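Local coordinates for ABC transporter substrate binding protein (Ribose) (Agrobacterium vitis, PDB 5DKV) that probably binds sugars for uptake by an ABC transporter and is seen here holding alpha-D-tagatopyranose, at residues 63-66 / 71-74; 152-157 / 184-189; 209-214 / 219-224; 261-266 / 310-315. All coordinates share one frame; numbering follows the deposited sequence. Where two conformers were deposited one is given.

Interaction 1. Residues 63-66 / 71-74; sequences QGAP and VTQV
Ala-65 presses its methyl group against the side chain of Thr-72, and this is the tight part of the contact. Ala-65 CB lies 3.4 Å from Thr-72 OG1 and 3.8 Å from Thr-72 CB, and reaches to 4.2 Å from the backbone N of Gln-73, so one methyl rests on the first full turn of the helix. Thr-72 sets its hydroxyl between its own backbone N and carbonyl carbon (chi1 54°). There OG1 faces the methyl and also pairs with Asp-67 OD1 and Asn-69 O, its hydrogen-bond partners. The looser side is at Pro-66, an exposed residue whose CD stays 5.0 Å from Thr-72 OG1. Thr-72, too, is only partly shielded from solvent, whereas Ala-65 and Gln-73 are buried. The amide of Gln-73 is engaged elsewhere, with Thr-93 OG1, Ala-91 O and Pro-34 O; the Gln-73 side chain is about 10 Å from the bound alpha-D-tagatopyranose. Residues 63-66 lie in the loop that leads from strand 59-62 to helix 70-81, with backbone hydrogen bonds from Gln-63 to Leu-32 and from Ala-65 to Thr-37; the helix links strand 59-62 to the parallel strand 87-90 in a beta-alpha-beta crossover past strand 29-33.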
loop_
_atom_site.group_PDB
_atom_site.type_symbol
_atom_site.label_atom_id
_atom_site.label_comp_id
_atom_site.label_asym_id
_atom_site.label_seq_id
_atom_site.Cartn_x
_atom_site.Cartn_y
_atom_site.Cartn_z
ATOM N N GLN A 63 -13.447 -8.003 -7.574
ATOM C CA GLN A 63 -14.254 -6.838 -7.951
ATOM C C GLN A 63 -13.839 -5.665 -7.097
ATOM O O GLN A 63 -13.659 -5.803 -5.894
ATOM C CB GLN A 63 -15.750 -7.106 -7.798
ATOM C CG GLN A 63 -16.577 -6.107 -8.540
ATOM C CD GLN A 63 -18.067 -6.380 -8.431
ATOM O OE1 GLN A 63 -18.489 -7.518 -8.241
ATOM N NE2 GLN A 63 -18.873 -5.324 -8.555
ATOM N N GLY A 64 -13.663 -4.523 -7.737
ATOM C CA GLY A 64 -13.276 -3.313 -7.037
ATOM C C GLY A 64 -13.894 -2.075 -7.645
ATOM O O GLY A 64 -14.484 -2.115 -8.744
ATOM N N ALA A 65 -13.766 -0.966 -6.922
ATOM C CA ALA A 65 -14.159 0.345 -7.429
ATOM C C ALA A 65 -12.971 1.058 -8.082
ATOM O O ALA A 65 -11.815 0.692 -7.840
ATOM C CB ALA A 65 -14.719 1.188 -6.296
ATOM N N PRO A 66 -13.247 2.074 -8.921
ATOM C CA PRO A 66 -12.190 2.787 -9.644
ATOM C C PRO A 66 -11.552 3.917 -8.849
ATOM O O PRO A 66 -10.658 4.567 -9.390
ATOM C CB PRO A 66 -12.922 3.342 -10.865
ATOM C CG PRO A 66 -14.311 3.571 -10.375
ATOM C CD PRO A 66 -14.593 2.493 -9.364
ATOM N N VAL A 71 -17.388 5.249 -0.284
ATOM C CA VAL A 71 -18.712 5.422 -0.857
ATOM C C VAL A 71 -18.897 4.476 -2.050
ATOM O O VAL A 71 -19.976 3.896 -2.221
ATOM C CB VAL A 71 -18.942 6.886 -1.271
ATOM C CG1 VAL A 71 -20.294 7.092 -1.983
ATOM C CG2 VAL A 71 -18.857 7.822 -0.044
ATOM N N THR A 72 -17.853 4.300 -2.863
ATOM C CA THR A 72 -17.953 3.391 -4.011
ATOM C C THR A 72 -17.525 1.957 -3.664
ATOM O O THR A 72 -17.999 1.001 -4.292
ATOM C CB THR A 72 -17.111 3.876 -5.198
ATOM O OG1 THR A 72 -15.781 4.077 -4.768
ATOM C CG2 THR A 72 -17.657 5.192 -5.753
ATOM N N GLN A 73 -16.674 1.776 -2.657
ATOM C CA GLN A 73 -16.278 0.411 -2.305
ATOM C C GLN A 73 -17.426 -0.380 -1.651
ATOM O O GLN A 73 -17.563 -1.584 -1.894
ATOM C CB GLN A 73 -15.057 0.413 -1.387
ATOM C CG GLN A 73 -14.477 -0.995 -1.167
ATOM C CD GLN A 73 -13.298 -0.974 -0.225
ATOM O OE1 GLN A 73 -13.365 -0.390 0.848
ATOM N NE2 GLN A 73 -12.195 -1.562 -0.653
ATOM N N VAL A 74 -18.259 0.260 -0.835
ATOM C CA VAL A 74 -19.274 -0.504 -0.121
ATOM C C VAL A 74 -20.310 -1.151 -1.066
ATOM O O VAL A 74 -20.670 -2.321 -0.864
ATOM C CB VAL A 74 -19.968 0.369 0.972
ATOM C CG1 VAL A 74 -21.255 -0.294 1.533
ATOM C CG2 VAL A 74 -18.973 0.626 2.101
#

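Interaction 2. Residues 152-157 / 184-189; sequences SLALAI and SEMAKH
Met-186 and His-189 meet helix 142-156 at Leu-153 and Ala-154 by van der Waals contact. The Met-186 chain bends at its second torsion (chi2 -48°), and its terminal methyl does the touching: Met-186 CE lies 4.0 Å from Ala-154 N, 4.3 Å from Ala-154 CB and 4.2 Å from Leu-153 CB. Beside it the methyl of Ala-154 approaches the His-189 ring obliquely, with Ala-154 CB 3.9 Å from His-189 CE1.

The polar interactions hold that ring in place. His-189 NE2 donates to Glu-185 OE1 at 2.8 Å in a nearly straight bond (164°). The carboxylate accepts through its anti lone pair, and OE1 sits only 3° out of the ring plane. At the other ring nitrogen, ND1 pairs with Asp-159 OD1, so both nitrogens are engaged, which should fix the rotation of the ring; two neighbouring carboxylates could favour a protonated imidazole, although Arg-151 shares Glu-185 in a salt bridge through OE2.

Among backbone bonds, His-189 N to Met-186 O (2.8 Å) closes a type I turn. Helices 142-156 and 173-186 both cover Ile-192 of the outermost strand 192-199, the helix-on-sheet layering of the alpha/beta periplasmic binding protein fold.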
loop_
_atom_site.group_PDB
_atom_site.type_symbol
_atom_site.label_atom_id
_atom_site.label_comp_id
_atom_site.label_asym_id
_atom_site.label_seq_id
_atom_site.Cartn_x
_atom_site.Cartn_y
_atom_site.Cartn_z
ATOM N N SER A 152 16.461 6.614 4.000
ATOM C CA SER A 152 16.878 6.677 2.598
ATOM C C SER A 152 16.967 8.126 2.111
ATOM O O SER A 152 17.943 8.516 1.474
ATOM C CB SER A 152 15.921 5.885 1.706
ATOM O OG SER A 152 15.884 4.511 2.084
ATOM N N LEU A 153 15.941 8.916 2.408
ATOM C CA LEU A 153 15.929 10.317 2.002
ATOM C C LEU A 153 16.997 11.092 2.736
ATOM O O LEU A 153 17.639 11.959 2.148
ATOM C CB LEU A 153 14.549 10.952 2.228
ATOM C CG LEU A 153 14.347 12.359 1.660
ATOM C CD1 LEU A 153 14.536 12.367 0.156
ATOM C CD2 LEU A 153 12.970 12.898 2.029
ATOM N N ALA A 154 17.211 10.795 4.018
ATOM C CA ALA A 154 18.243 11.506 4.758
ATOM C C ALA A 154 19.598 11.253 4.115
ATOM O O ALA A 154 20.447 12.143 4.043
ATOM C CB ALA A 154 18.250 11.073 6.232
ATOM N N LEU A 155 19.807 10.020 3.663
ATOM C CA LEU A 155 21.060 9.669 2.985
ATOM C C LEU A 155 21.203 10.464 1.691
ATOM O O LEU A 155 22.270 11.022 1.381
ATOM C CB LEU A 155 21.103 8.164 2.691
ATOM C CG LEU A 155 22.348 7.617 2.007
ATOM C CD1 LEU A 155 23.528 7.713 2.949
ATOM C CD2 LEU A 155 22.101 6.171 1.581
ATOM N N ALA A 156 20.114 10.528 0.941
ATOM C CA ALA A 156 20.127 11.157 -0.369
ATOM C C ALA A 156 20.444 12.655 -0.279
ATOM O O ALA A 156 21.123 13.188 -1.160
ATOM C CB ALA A 156 18.799 10.942 -1.061
ATOM N N ILE A 157 19.990 13.314 0.791
ATOM C CA ILE A 157 20.173 14.764 0.941
ATOM C C ILE A 157 21.370 15.110 1.834
ATOM O O ILE A 157 21.592 16.273 2.162
ATOM C CB ILE A 157 18.894 15.453 1.491
ATOM C CG1 ILE A 157 18.606 15.055 2.948
ATOM C CG2 ILE A 157 17.714 15.167 0.554
ATOM C CD1 ILE A 157 17.359 15.735 3.536
ATOM N N SER A 184 8.778 10.313 12.793
ATOM C CA SER A 184 9.465 9.898 14.011
ATOM C C SER A 184 10.957 9.643 13.740
ATOM O O SER A 184 11.827 9.988 14.559
ATOM C CB SER A 184 8.784 8.669 14.635
ATOM O OG SER A 184 8.797 7.546 13.785
ATOM N N GLU A 185 11.273 9.048 12.598
ATOM C CA GLU A 185 12.676 8.851 12.226
ATOM C C GLU A 185 13.351 10.201 11.970
ATOM O O GLU A 185 14.435 10.457 12.483
ATOM C CB GLU A 185 12.781 7.925 10.997
ATOM C CG GLU A 185 14.192 7.790 10.369
ATOM C CD GLU A 185 15.251 7.142 11.270
ATOM O OE1 GLU A 185 16.405 7.665 11.307
ATOM O OE2 GLU A 185 14.956 6.098 11.902
ATOM N N MET A 186 12.703 11.084 11.207
ATOM C CA MET A 186 13.339 12.363 10.886
ATOM C C MET A 186 13.567 13.190 12.151
ATOM O O MET A 186 14.489 14.009 12.201
ATOM C CB MET A 186 12.506 13.174 9.875
ATOM C CG MET A 186 12.586 12.706 8.415
ATOM S SD MET A 186 14.317 12.459 7.945
ATOM C CE MET A 186 14.229 12.484 6.164
ATOM N N ALA A 187 12.757 12.995 13.185
ATOM C CA ALA A 187 12.975 13.741 14.444
ATOM C C ALA A 187 14.354 13.475 15.046
ATOM O O ALA A 187 14.831 14.244 15.893
ATOM C CB ALA A 187 11.884 13.403 15.459
ATOM N N LYS A 188 14.996 12.398 14.606
ATOM C CA LYS A 188 16.317 12.042 15.100
ATOM C C LYS A 188 17.418 12.713 14.281
ATOM O O LYS A 188 18.595 12.508 14.546
ATOM C CB LYS A 188 16.521 10.531 15.060
ATOM C CG LYS A 188 15.566 9.751 15.935
ATOM C CD LYS A 188 15.822 8.266 15.779
ATOM C CE LYS A 188 14.889 7.447 16.639
ATOM N NZ LYS A 188 15.122 5.983 16.479
ATOM N N HIS A 189 17.025 13.483 13.270
ATOM C CA HIS A 189 17.981 14.114 12.371
ATOM C C HIS A 189 17.893 15.639 12.487
ATOM O O HIS A 189 17.097 16.257 11.806
ATOM C CB HIS A 189 17.701 13.676 10.928
ATOM C CG HIS A 189 17.852 12.199 10.705
ATOM N ND1 HIS A 189 18.920 11.650 10.027
ATOM C CD2 HIS A 189 17.061 11.162 11.066
ATOM C CE1 HIS A 189 18.782 10.334 9.984
ATOM N NE2 HIS A 189 17.665 10.014 10.613
#

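Interaction 3. Residues 209-214 / 219-224; sequences SQLQAV and PDLAGV
Leu-221 and Leu-211 both extend CG opposite their backbone nitrogens (chi1 179° in each), which carries the two branched ends into the interface between helix 204-217 and the approach to strand 223-226. Val-214 uses the corresponding position for CG1 (chi1 177°) and offers that methyl to the same partner. The main chains stay well apart, with 7.7 Å between the CA atoms of Val-214 and Leu-221 and 8.3 Å between those of Leu-211 and Val-224, so the contact is made by side chains alone.

Leu-221 is the hub, its CB directed at the helix and its two methyls divided between two partners. Leu-221 CD2 meets Leu-211 CD2 at 3.8 Å, whereas Leu-221 CD1 meets Val-214 CG1 at 4.1 Å. In both pairs the side chains cross obliquely. Leu-211 and Val-214 are three residues apart on the helix, and Leu-221 contacts both. Val-224 stands farther back, its CG1 4.6 Å from Leu-211 CD2.

Tyr-164 of strand 161-167 touches Leu-211, Val-214, Leu-221 and Val-224, and Val-239 of helix 229-241 also packs on Leu-211. In the parallel sheet strand 161-167 lies between 192-199 and 223-226, so helix 204-217 serves as the connection of a beta-alpha-beta crossover, with this contact at its return into the sheet. Asp-220, next to Leu-221, faces elsewhere and forms a salt bridge with Lys-162.

Every touching atom across the contact is a methyl carbon of a buried residue; its cohesion is therefore hydrophobic and depends on fit, without the directional demands of polar bonds.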
loop_
_atom_site.group_PDB
_atom_site.type_symbol
_atom_site.label_atom_id
_atom_site.label_comp_id
_atom_site.label_asym_id
_atom_site.label_seq_id
_atom_site.Cartn_x
_atom_site.Cartn_y
_atom_site.Cartn_z
ATOM N N SER A 209 1.604 19.304 -8.744
ATOM C CA SER A 209 1.339 20.739 -8.594
ATOM C C SER A 209 1.753 21.207 -7.192
ATOM O O SER A 209 2.202 22.350 -6.997
ATOM C CB SER A 209 -0.135 21.063 -8.874
ATOM O OG SER A 209 -1.000 20.586 -7.866
ATOM N N GLN A 210 1.600 20.333 -6.201
ATOM C CA GLN A 210 1.998 20.676 -4.836
ATOM C C GLN A 210 3.530 20.770 -4.695
ATOM O O GLN A 210 4.038 21.646 -3.981
ATOM C CB GLN A 210 1.416 19.661 -3.864
ATOM C CG GLN A 210 -0.070 19.835 -3.744
ATOM C CD GLN A 210 -0.768 18.779 -2.940
ATOM O OE1 GLN A 210 -0.524 17.583 -3.083
ATOM N NE2 GLN A 210 -1.706 19.220 -2.119
ATOM N N LEU A 211 4.256 19.901 -5.396
ATOM C CA LEU A 211 5.713 19.992 -5.452
ATOM C C LEU A 211 6.086 21.358 -5.988
ATOM O O LEU A 211 6.948 22.038 -5.429
ATOM C CB LEU A 211 6.309 18.866 -6.313
ATOM C CG LEU A 211 7.829 18.804 -6.521
ATOM C CD1 LEU A 211 8.308 19.823 -7.525
ATOM C CD2 LEU A 211 8.635 18.892 -5.207
ATOM N N GLN A 212 5.430 21.770 -7.072
ATOM C CA GLN A 212 5.718 23.062 -7.669
ATOM C C GLN A 212 5.486 24.200 -6.685
ATOM O O GLN A 212 6.285 25.136 -6.619
ATOM C CB GLN A 212 4.871 23.276 -8.917
ATOM C CG GLN A 212 5.048 22.208 -9.981
ATOM C CD GLN A 212 6.303 22.380 -10.752
ATOM O OE1 GLN A 212 7.044 23.342 -10.542
ATOM N NE2 GLN A 212 6.557 21.457 -11.676
ATOM N N ALA A 213 4.402 24.139 -5.915
ATOM C CA ALA A 213 4.134 25.179 -4.923
ATOM C C ALA A 213 5.206 25.209 -3.817
ATOM O O ALA A 213 5.698 26.268 -3.427
ATOM C CB ALA A 213 2.775 24.975 -4.320
ATOM N N VAL A 214 5.549 24.041 -3.297
ATOM C CA VAL A 214 6.518 23.971 -2.217
ATOM C C VAL A 214 7.875 24.469 -2.712
ATOM O O VAL A 214 8.543 25.257 -2.027
ATOM C CB VAL A 214 6.608 22.527 -1.645
ATOM C CG1 VAL A 214 7.686 22.429 -0.564
ATOM C CG2 VAL A 214 5.254 22.130 -1.060
ATOM N N PRO A 219 13.013 27.559 -2.681
ATOM C CA PRO A 219 13.994 27.232 -3.727
ATOM C C PRO A 219 15.114 26.343 -3.223
ATOM O O PRO A 219 15.776 25.719 -4.040
ATOM C CB PRO A 219 14.533 28.601 -4.170
ATOM C CG PRO A 219 13.956 29.599 -3.244
ATOM C CD PRO A 219 12.757 29.006 -2.605
ATOM N N ASP A 220 15.286 26.261 -1.906
ATOM C CA ASP A 220 16.318 25.425 -1.305
ATOM C C ASP A 220 15.803 24.020 -0.914
ATOM O O ASP A 220 16.512 23.285 -0.226
ATOM C CB ASP A 220 16.916 26.133 -0.074
ATOM C CG ASP A 220 15.859 26.526 0.976
ATOM O OD1 ASP A 220 14.648 26.538 0.672
ATOM O OD2 ASP A 220 16.247 26.849 2.120
ATOM N N LEU A 221 14.583 23.677 -1.337
ATOM C CA LEU A 221 13.989 22.363 -1.045
ATOM C C LEU A 221 14.970 21.260 -1.416
ATOM O O LEU A 221 15.490 21.231 -2.526
ATOM C CB LEU A 221 12.675 22.177 -1.799
ATOM C CG LEU A 221 11.971 20.823 -1.599
ATOM C CD1 LEU A 221 11.407 20.696 -0.178
ATOM C CD2 LEU A 221 10.880 20.585 -2.626
ATOM N N ALA A 222 15.232 20.358 -0.471
ATOM C CA ALA A 222 16.198 19.293 -0.668
ATOM C C ALA A 222 15.596 17.962 -1.125
ATOM O O ALA A 222 16.230 17.248 -1.892
ATOM C CB ALA A 222 16.992 19.085 0.637
ATOM N N GLY A 223 14.400 17.615 -0.663
ATOM C CA GLY A 223 13.815 16.340 -1.057
ATOM C C GLY A 223 12.361 16.169 -0.680
ATOM O O GLY A 223 11.765 17.006 0.003
ATOM N N VAL A 224 11.786 15.066 -1.154
ATOM C CA VAL A 224 10.382 14.756 -0.938
ATOM C C VAL A 224 10.223 13.257 -0.849
ATOM O O VAL A 224 10.897 12.511 -1.554
ATOM C CB VAL A 224 9.511 15.331 -2.068
ATOM C CG1 VAL A 224 9.976 14.840 -3.403
ATOM C CG2 VAL A 224 8.047 15.001 -1.878
#

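Interaction 4. Residues 261-266 / 310-315; sequences DNLKSG and SNVTDP
Val-312 meets Leu-263 and Lys-264 through aliphatic chains, without a ring or amide face between them. A flat group next to Val-312, the amide of Asn-311, turns to its own segment's surroundings: OD1 accepts from Asn-308 N and ND2 donates to Val-306 O.

The firm part of the contact is aliphatic. Leu-263 CD1 lies 4.1 Å from Val-312 CB and 4.2 Å from Val-312 CG2, one leucine methyl set against the branch point of the valine. Both residues are buried, and both also touch Ile-307 at the end of strand 299-307.

Helix 259-264 connects the neighbouring parallel strands 249-253 and 270-273 as a beta-alpha-beta unit, and strand 299-307 runs antiparallel beside 270-273. The contact thus joins Leu-263 and Lys-264 of this crossover helix to the loop leaving strand 299-307. Lys-309 strengthens that junction with a hydrogen bond from NZ to Lys-264 O.

The lysine side is less certain. Val-312 places CG1 between its backbone N and carbonyl carbon (chi1 64°), facing Lys-264. The 3.4 Å from Lys-264 CE to Val-312 CG1 is tighter than normal carbon contact, and the lysine was deposited in two conformers, the first three torsions of this one lying off the usual minima, so its exact placement is doubtful. Beyond Val-312, Asp-314 N bonds to Asn-311 O at 2.8 Å, turning the chain just ahead of helix 315-318.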
loop_
_atom_site.group_PDB
_atom_site.type_symbol
_atom_site.label_atom_id
_atom_site.label_comp_id
_atom_site.label_asym_id
_atom_site.label_seq_id
_atom_site.Cartn_x
_atom_site.Cartn_y
_atom_site.Cartn_z
ATOM N N ASP A 261 12.993 3.680 -15.522
ATOM C CA ASP A 261 13.485 4.896 -16.162
ATOM C C ASP A 261 13.772 5.989 -15.138
ATOM O O ASP A 261 14.758 6.696 -15.274
ATOM C CB ASP A 261 12.485 5.418 -17.194
ATOM C CG ASP A 261 12.372 4.515 -18.408
ATOM O OD1 ASP A 261 13.131 3.526 -18.495
ATOM O OD2 ASP A 261 11.530 4.801 -19.285
ATOM N N ASN A 262 12.950 6.111 -14.092
ATOM C CA ASN A 262 13.134 7.250 -13.178
ATOM C C ASN A 262 14.350 7.055 -12.260
ATOM O O ASN A 262 15.018 8.020 -11.908
ATOM C CB ASN A 262 11.857 7.500 -12.374
ATOM C CG ASN A 262 10.749 8.108 -13.223
ATOM O OD1 ASN A 262 11.017 8.671 -14.292
ATOM N ND2 ASN A 262 9.502 8.002 -12.755
ATOM N N LEU A 263 14.671 5.816 -11.897
ATOM C CA LEU A 263 15.935 5.569 -11.212
ATOM C C LEU A 263 17.122 5.819 -12.135
ATOM O O LEU A 263 18.105 6.438 -11.739
ATOM C CB LEU A 263 15.988 4.141 -10.667
ATOM C CG LEU A 263 15.104 3.885 -9.450
ATOM C CD1 LEU A 263 14.929 2.374 -9.249
ATOM C CD2 LEU A 263 15.683 4.550 -8.205
ATOM N N LYS A 264 17.030 5.322 -13.367
ATOM C CA LYS A 264 18.139 5.444 -14.323
ATOM C C LYS A 264 18.518 6.892 -14.591
ATOM O O LYS A 264 19.701 7.230 -14.675
ATOM C CB LYS A 264 17.777 4.756 -15.648
ATOM C CG LYS A 264 18.489 3.437 -15.895
ATOM C CD LYS A 264 17.537 2.225 -15.887
ATOM C CE LYS A 264 17.415 1.558 -14.518
ATOM N NZ LYS A 264 18.792 1.280 -13.969
ATOM N N SER A 265 17.510 7.748 -14.705
ATOM C CA SER A 265 17.715 9.144 -15.072
ATOM C C SER A 265 18.085 10.021 -13.882
ATOM O O SER A 265 18.423 11.188 -14.044
ATOM C CB SER A 265 16.453 9.703 -15.710
ATOM O OG SER A 265 15.494 9.941 -14.690
ATOM N N GLY A 266 17.972 9.477 -12.680
ATOM C CA GLY A 266 18.328 10.223 -11.487
ATOM C C GLY A 266 17.150 10.979 -10.886
ATOM O O GLY A 266 17.301 11.655 -9.864
ATOM N N SER A 310 21.339 1.047 -9.058
ATOM C CA SER A 310 22.264 -0.041 -9.320
ATOM C C SER A 310 21.580 -1.379 -9.310
ATOM O O SER A 310 21.810 -2.186 -10.204
ATOM C CB SER A 310 23.391 -0.057 -8.294
ATOM O OG SER A 310 24.166 1.103 -8.446
ATOM N N ASN A 311 20.748 -1.616 -8.300
ATOM C CA ASN A 311 20.240 -2.977 -8.097
ATOM C C ASN A 311 18.953 -3.249 -8.841
ATOM O O ASN A 311 18.464 -4.372 -8.817
ATOM C CB ASN A 311 20.064 -3.289 -6.593
ATOM C CG ASN A 311 18.852 -2.610 -5.952
ATOM O OD1 ASN A 311 18.164 -1.788 -6.551
ATOM N ND2 ASN A 311 18.629 -2.935 -4.697
ATOM N N VAL A 312 18.435 -2.252 -9.551
ATOM C CA VAL A 312 17.170 -2.431 -10.257
ATOM C C VAL A 312 17.370 -3.438 -11.395
ATOM O O VAL A 312 16.401 -3.945 -11.949
ATOM C CB VAL A 312 16.624 -1.084 -10.788
ATOM C CG1 VAL A 312 17.562 -0.500 -11.820
ATOM C CG2 VAL A 312 15.209 -1.225 -11.356
ATOM N N THR A 313 18.629 -3.738 -11.723
ATOM C CA THR A 313 18.940 -4.786 -12.711
ATOM C C THR A 313 19.408 -6.100 -12.044
ATOM O O THR A 313 19.769 -7.070 -12.718
ATOM C CB THR A 313 19.996 -4.259 -13.758
ATOM O OG1 THR A 313 21.085 -3.568 -13.119
ATOM C CG2 THR A 313 19.333 -3.293 -14.714
ATOM N N ASP A 314 19.392 -6.160 -10.721
ATOM C CA ASP A 314 19.586 -7.423 -10.051
ATOM C C ASP A 314 18.300 -8.244 -10.262
ATOM O O ASP A 314 17.201 -7.730 -10.052
ATOM C CB ASP A 314 19.856 -7.223 -8.563
ATOM C CG ASP A 314 20.396 -8.466 -7.910
ATOM O OD1 ASP A 314 20.053 -8.739 -6.736
ATOM O OD2 ASP A 314 21.176 -9.166 -8.579
ATOM N N PRO A 315 18.419 -9.502 -10.708
ATOM C CA PRO A 315 17.160 -10.221 -10.990
ATOM C C PRO A 315 16.259 -10.442 -9.798
ATOM O O PRO A 315 15.033 -10.354 -9.933
ATOM C CB PRO A 315 17.641 -11.580 -11.531
ATOM C CG PRO A 315 19.166 -11.601 -11.346
ATOM C CD PRO A 315 19.595 -10.177 -11.272
#

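The four contacts follow one another along the chain without overlapping, each completed before the next begins. Interaction 1 stands apart: its centre lies 36, 33 and 34 Å from those of interactions 2, 3 and 4, and it is across the chain's centre from 2 and 4. Interactions 2 and 3, centres 17 Å apart, touch each other, with Ile-157 CG2 3.5 Å from Ala-222 O and Leu-153 packing on strand 223-226. Interaction 4 lies 22 Å from interaction 2 and 24 Å from interaction 3, centre to centre, and touches neither. Interaction 1 lies by strand 59-62, 2 and 3 toward strand 192-199, opposite ends of the strand order, consistent with the family's two alpha/beta lobes.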